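Local coordinates for Ice-binding protein (Flavobacteriaceae bacterium, PDB 5UYT) that probably binds ice crystals and restrains their growth, as an antifreeze protein built from two ice-binding-like beta-solenoid domains, at residues L6-T17 / A56-A67. Sequence-based numbering, arbitrary orientation.
Sequences LGAAANFALFTT and ATSAAAADLLIA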
ATOM      1  N   LEU A   6       2.347  10.373 -19.559  1.00 38.44           N
ATOM      2  CA  LEU A   6       0.968   9.965 -19.303  1.00 36.69           C
ATOM      3  C   LEU A   6       0.127  11.042 -18.609  1.00 36.90           C
ATOM      4  O   LEU A   6      -1.090  10.876 -18.448  1.00 36.02           O
ATOM      5  CB  LEU A   6       0.952   8.694 -18.444  1.00 33.75           C
ATOM      6  CG  LEU A   6       1.351   7.369 -19.077  1.00 33.55           C
ATOM      7  CD1 LEU A   6       1.299   6.295 -17.994  1.00 31.88           C
ATOM      8  CD2 LEU A   6       0.453   7.000 -20.263  1.00 34.61           C
ATOM      9  N   GLY A   7       0.783  12.115 -18.164  1.00 37.90           N
ATOM     10  CA  GLY A   7       0.131  13.163 -17.369  1.00 38.61           C
ATOM     11  C   GLY A   7      -0.684  12.590 -16.229  1.00 36.84           C
ATOM     12  O   GLY A   7      -0.146  11.870 -15.383  1.00 34.74           O
ATOM     13  N   ALA A   8      -1.983  12.894 -16.214  1.00 36.96           N
ATOM     14  CA  ALA A   8      -2.865  12.500 -15.098  1.00 35.41           C
ATOM     15  C   ALA A   8      -3.199  11.000 -15.114  1.00 33.66           C
ATOM     16  O   ALA A   8      -3.522  10.417 -14.077  1.00 32.27           O
ATOM     17  CB  ALA A   8      -4.137  13.333 -15.112  1.00 36.82           C
ATOM     18  N   ALA A   9      -3.153  10.384 -16.292  1.00 33.49           N
ATOM     19  CA  ALA A   9      -3.329   8.942 -16.374  1.00 32.47           C
ATOM     20  C   ALA A   9      -2.305   8.192 -15.517  1.00 30.79           C
ATOM     21  O   ALA A   9      -2.579   7.063 -15.054  1.00 30.09           O
ATOM     22  CB  ALA A   9      -3.249   8.476 -17.820  1.00 33.15           C
ATOM     23  N   ALA A  10      -1.130   8.796 -15.299  1.00 31.19           N
ATOM     24  CA  ALA A  10      -0.094   8.185 -14.419  1.00 30.42           C
ATOM     25  C   ALA A  10      -0.587   7.828 -13.012  1.00 29.41           C
ATOM     26  O   ALA A  10      -0.024   6.932 -12.367  1.00 28.13           O
ATOM     27  CB  ALA A  10       1.135   9.088 -14.327  1.00 31.77           C
ATOM     28  N   ASN A  11      -1.616   8.535 -12.520  1.00 29.74           N
ATOM     29  CA  ASN A  11      -2.158   8.288 -11.162  1.00 28.94           C
ATOM     30  C   ASN A  11      -2.811   6.926 -11.016  1.00 26.87           C
ATOM     31  O   ASN A  11      -3.008   6.441  -9.906  1.00 26.09           O
ATOM     32  CB  ASN A  11      -3.178   9.380 -10.790  1.00 30.94           C
ATOM     33  CG  ASN A  11      -2.546  10.753 -10.684  1.00 33.61           C
ATOM     34  OD1 ASN A  11      -1.510  10.928 -10.049  1.00 35.67           O
ATOM     35  ND2 ASN A  11      -3.165  11.728 -11.300  1.00 36.00           N
ATOM     36  N   PHE A  12      -3.132   6.302 -12.147  1.00 26.21           N
ATOM     37  CA  PHE A  12      -3.968   5.116 -12.172  1.00 24.98           C
ATOM     38  C   PHE A  12      -3.188   3.824 -12.341  1.00 25.14           C
ATOM     39  O   PHE A  12      -2.191   3.788 -13.055  1.00 26.45           O
ATOM     40  CB  PHE A  12      -5.001   5.235 -13.315  1.00 25.76           C
ATOM     41  CG  PHE A  12      -6.081   6.219 -13.027  1.00 25.87           C
ATOM     42  CD1 PHE A  12      -7.313   5.789 -12.533  1.00 25.37           C
ATOM     43  CD2 PHE A  12      -5.868   7.581 -13.236  1.00 27.09           C
ATOM     44  CE1 PHE A  12      -8.318   6.692 -12.248  1.00 26.30           C
ATOM     45  CE2 PHE A  12      -6.875   8.502 -12.948  1.00 28.18           C
ATOM     46  CZ  PHE A  12      -8.103   8.055 -12.456  1.00 27.64           C
ATOM     47  N   ALA A  13      -3.692   2.774 -11.700  1.00 23.61           N
ATOM     48  CA  ALA A  13      -3.346   1.393 -12.010  1.00 23.30           C
ATOM     49  C   ALA A  13      -4.252   0.841 -13.107  1.00 23.92           C
ATOM     50  O   ALA A  13      -3.769   0.135 -14.009  1.00 24.44           O
ATOM     51  CB  ALA A  13      -3.489   0.520 -10.765  1.00 22.34           C
ATOM     52  N   LEU A  14      -5.557   1.129 -13.010  1.00 23.92           N
ATOM     53  CA  LEU A  14      -6.555   0.641 -13.974  1.00 24.99           C
ATOM     54  C   LEU A  14      -7.425   1.833 -14.356  1.00 25.87           C
ATOM     55  O   LEU A  14      -7.985   2.499 -13.477  1.00 25.63           O
ATOM     56  CB  LEU A  14      -7.462  -0.426 -13.336  1.00 24.97           C
ATOM     57  CG  LEU A  14      -6.771  -1.655 -12.726  1.00 24.51           C
ATOM     58  CD1 LEU A  14      -7.782  -2.526 -11.960  1.00 25.31           C
ATOM     59  CD2 LEU A  14      -6.102  -2.458 -13.845  1.00 25.56           C
ATOM     60  N   PHE A  15      -7.542   2.104 -15.651  1.00 26.79           N
ATOM     61  CA  PHE A  15      -8.357   3.227 -16.080  1.00 27.56           C
ATOM     62  C   PHE A  15      -8.922   3.028 -17.481  1.00 29.01           C
ATOM     63  O   PHE A  15      -8.200   2.616 -18.396  1.00 28.43           O
ATOM     64  CB  PHE A  15      -7.574   4.547 -16.052  1.00 28.47           C
ATOM     65  CG  PHE A  15      -8.352   5.702 -16.632  1.00 30.46           C
ATOM     66  CD1 PHE A  15      -9.327   6.341 -15.873  1.00 31.04           C
ATOM     67  CD2 PHE A  15      -8.151   6.116 -17.944  1.00 31.87           C
ATOM     68  CE1 PHE A  15     -10.075   7.376 -16.411  1.00 32.85           C
ATOM     69  CE2 PHE A  15      -8.899   7.154 -18.498  1.00 34.00           C
ATOM     70  CZ  PHE A  15      -9.864   7.788 -17.728  1.00 34.23           C
ATOM     71  N   THR A  16     -10.207   3.330 -17.630  1.00 29.67           N
ATOM     72  CA  THR A  16     -10.799   3.447 -18.968  1.00 31.85           C
ATOM     73  C   THR A  16     -11.515   4.778 -19.144  1.00 33.47           C
ATOM     74  O   THR A  16     -12.169   5.294 -18.225  1.00 34.11           O
ATOM     75  CB  THR A  16     -11.724   2.260 -19.349  1.00 32.51           C
ATOM     76  OG1 THR A  16     -12.188   2.462 -20.689  1.00 34.45           O
ATOM     77  CG2 THR A  16     -12.948   2.128 -18.428  1.00 32.25           C
ATOM     78  N   THR A  17     -11.355   5.344 -20.328  1.00 35.31           N
ATOM     79  CA  THR A  17     -12.059   6.557 -20.704  1.00 36.97           C
ATOM     80  C   THR A  17     -13.574   6.297 -20.805  1.00 38.26           C
ATOM     81  O   THR A  17     -14.394   7.186 -20.546  1.00 38.93           O
ATOM     82  CB  THR A  17     -11.440   7.096 -22.010  1.00 38.77           C
ATOM     83  OG1 THR A  17     -10.134   7.589 -21.685  1.00 38.11           O
ATOM     84  CG2 THR A  17     -12.294   8.210 -22.666  1.00 41.15           C
ATOM     85  N   ALA A  56     -10.889  13.976 -11.849  1.00 35.86           N
ATOM     86  CA  ALA A  56      -9.709  13.132 -12.019  1.00 34.35           C
ATOM     87  C   ALA A  56      -9.766  12.215 -13.258  1.00 34.11           C
ATOM     88  O   ALA A  56      -8.746  12.021 -13.943  1.00 33.86           O
ATOM     89  CB  ALA A  56      -9.472  12.299 -10.773  1.00 32.55           C
ATOM     90  N   THR A  57     -10.931  11.618 -13.507  1.00 34.00           N
ATOM     91  CA  THR A  57     -11.084  10.703 -14.656  1.00 33.75           C
ATOM     92  C   THR A  57     -11.161  11.471 -15.970  1.00 35.60           C
ATOM     93  O   THR A  57     -10.754  10.962 -17.020  1.00 36.06           O
ATOM     94  CB  THR A  57     -12.302   9.753 -14.524  1.00 33.41           C
ATOM     95  OG1 THR A  57     -13.517  10.506 -14.467  1.00 34.42           O
ATOM     96  CG2 THR A  57     -12.174   8.870 -13.269  1.00 31.62           C
ATOM     97  N   SER A  58     -11.679  12.696 -15.908  1.00 37.18           N
ATOM     98  CA  SER A  58     -11.781  13.549 -17.095  1.00 39.52           C
ATOM     99  C   SER A  58     -10.370  13.944 -17.530  1.00 39.82           C
ATOM    100  O   SER A  58     -10.041  13.883 -18.723  1.00 40.66           O
ATOM    101  CB  SER A  58     -12.631  14.787 -16.789  1.00 40.86           C
ATOM    102  OG  SER A  58     -12.784  15.584 -17.949  1.00 44.14           O
ATOM    103  N   ALA A  59      -9.551  14.352 -16.557  1.00 39.62           N
ATOM    104  CA  ALA A  59      -8.131  14.669 -16.772  1.00 39.88           C
ATOM    105  C   ALA A  59      -7.315  13.474 -17.298  1.00 38.97           C
ATOM    106  O   ALA A  59      -6.545  13.622 -18.263  1.00 39.47           O
ATOM    107  CB  ALA A  59      -7.511  15.237 -15.501  1.00 39.65           C
ATOM    108  N   ALA A  60      -7.508  12.303 -16.686  1.00 37.26           N
ATOM    109  CA  ALA A  60      -6.859  11.054 -17.134  1.00 36.45           C
ATOM    110  C   ALA A  60      -7.256  10.706 -18.583  1.00 37.55           C
ATOM    111  O   ALA A  60      -6.398  10.330 -19.402  1.00 37.55           O
ATOM    112  CB  ALA A  60      -7.178   9.900 -16.182  1.00 35.09           C
ATOM    113  N   ALA A  61      -8.544  10.849 -18.898  1.00 37.40           N
ATOM    114  CA  ALA A  61      -9.031  10.576 -20.255  1.00 38.19           C
ATOM    115  C   ALA A  61      -8.296  11.434 -21.297  1.00 39.76           C
ATOM    116  O   ALA A  61      -7.881  10.918 -22.347  1.00 39.57           O
ATOM    117  CB  ALA A  61     -10.540  10.791 -20.342  1.00 39.19           C
ATOM    118  N   ALA A  62      -8.141  12.730 -21.005  1.00 40.51           N
ATOM    119  CA  ALA A  62      -7.496  13.648 -21.939  1.00 42.16           C
ATOM    120  C   ALA A  62      -6.016  13.337 -22.083  1.00 41.36           C
ATOM    121  O   ALA A  62      -5.499  13.330 -23.200  1.00 41.69           O
ATOM    122  CB  ALA A  62      -7.711  15.101 -21.528  1.00 44.19           C
ATOM    123  N   ASP A  63      -5.344  13.058 -20.959  1.00 39.22           N
ATOM    124  CA  ASP A  63      -3.914  12.768 -20.989  1.00 38.70           C
ATOM    125  C   ASP A  63      -3.600  11.394 -21.576  1.00 37.81           C
ATOM    126  O   ASP A  63      -2.523  11.209 -22.167  1.00 38.57           O
ATOM    127  CB  ASP A  63      -3.281  12.952 -19.599  1.00 37.48           C
ATOM    128  CG  ASP A  63      -3.292  14.412 -19.154  1.00 38.74           C
ATOM    129  OD1 ASP A  63      -3.562  15.289 -20.019  1.00 40.17           O
ATOM    130  OD2 ASP A  63      -3.062  14.689 -17.959  1.00 37.48           O
ATOM    131  N   LEU A  64      -4.528  10.442 -21.441  1.00 36.42           N
ATOM    132  CA  LEU A  64      -4.341   9.108 -22.047  1.00 35.76           C
ATOM    133  C   LEU A  64      -4.373   9.247 -23.575  1.00 37.35           C
ATOM    134  O   LEU A  64      -3.592   8.605 -24.284  1.00 37.32           O
ATOM    135  CB  LEU A  64      -5.398   8.093 -21.582  1.00 34.64           C
ATOM    136  CG  LEU A  64      -5.325   6.684 -22.211  1.00 34.20           C
ATOM    137  CD1 LEU A  64      -3.957   6.050 -22.003  1.00 32.88           C
ATOM    138  CD2 LEU A  64      -6.412   5.769 -21.664  1.00 33.33           C
ATOM    139  N   LEU A  65      -5.288  10.084 -24.060  1.00 38.72           N
ATOM    140  CA  LEU A  65      -5.363  10.409 -25.501  1.00 40.88           C
ATOM    141  C   LEU A  65      -4.044  10.985 -26.038  1.00 41.90           C
ATOM    142  O   LEU A  65      -3.518  10.501 -27.052  1.00 42.29           O
ATOM    143  CB  LEU A  65      -6.521  11.357 -25.766  1.00 42.49           C
ATOM    144  CG  LEU A  65      -6.742  11.705 -27.243  1.00 44.89           C
ATOM    145  CD1 LEU A  65      -7.113  10.471 -28.057  1.00 45.09           C
ATOM    146  CD2 LEU A  65      -7.801  12.791 -27.343  1.00 47.25           C
ATOM    147  N   ILE A  66      -3.520  12.007 -25.358  1.00 41.94           N
ATOM    148  CA  ILE A  66      -2.222  12.609 -25.697  1.00 42.91           C
ATOM    149  C   ILE A  66      -1.086  11.561 -25.715  1.00 41.66           C
ATOM    150  O   ILE A  66      -0.289  11.535 -26.675  1.00 42.80           O
ATOM    151  CB  ILE A  66      -1.868  13.757 -24.720  1.00 43.34           C
ATOM    152  CG1 ILE A  66      -2.791  14.963 -24.949  1.00 45.24           C
ATOM    153  CG2 ILE A  66      -0.415  14.195 -24.891  1.00 44.48           C
ATOM    154  CD1 ILE A  66      -2.794  15.927 -23.779  1.00 44.92           C
ATOM    155  N   ALA A  67      -1.020  10.733 -24.657  1.00 39.05           N
ATOM    156  CA  ALA A  67      -0.094   9.589 -24.572  1.00 37.52           C
ATOM    157  C   ALA A  67      -0.241   8.639 -25.774  1.00 38.11           C
ATOM    158  O   ALA A  67       0.770   8.281 -26.399  1.00 38.29           O
ATOM    159  CB  ALA A  67      -0.271   8.819 -23.256  1.00 35.44           C
TER
HETATM  160  O   HOH W   1      -6.410  12.065 -12.555  1.00 32.00           O
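Ala60, on the inward side of helix 55-73, plants its methyl between Phe12 and Phe15, which stand before and after the corner the chain turns at Ala13 and Leu14. Its CB lies over one face of Phe15, 3.8 Å from the ring centroid and 14° off the normal, a CH-pi contact, and the same carbon stands 3.5 Å from Phe12 CE2. Phe15 turns CG anti to its backbone N (chi1 174°), which carries the ring to the helix backbone: CZ comes within 3.4 Å of Thr57 O and 3.5 Å of Ala61 N, while Leu64 CD2 and Thr57 CB adjoin the ring edge. The two rings also touch, Phe15 CD1 lying over the rim of one Phe12 face. Beyond them the Thr17 side chain rests on Ala61, with OG1 3.5 Å from Ala61 CB.

The 3-10 turn 8-11 and the residue pair before it line the helix from Ala59 to Ala67. Ala8 CB packs on Ala59 and Ala9 CB on Leu64, and Leu6 CD2 meets Ala67 CB at 3.6 Å. Across this apolar seam runs one direct hydrogen bond, Ala8 N to Asp63 OD2 at 2.7 Å and 162°, which uses the anti lone pair of the carboxylate. Gly7, with positive phi, passes close to that oxygen. At the other end, a water donates to Ala56 O at 2.7 Å and accepts a weak bond from Asn11 ND2, bridging helix and 3-10 turn.

Outside the pair, Thr57 OG1 is held by Asn36 and the backbone of Asn54, Gln51 touches Phe12, and Leu186 of strand 180-187 packs on Leu64. Small alanines thus let the helix lie close along the flank of the right-handed beta-helix, sealed mainly by apolar contact, while Asp63 probably fixes its position against the 3-10 turn.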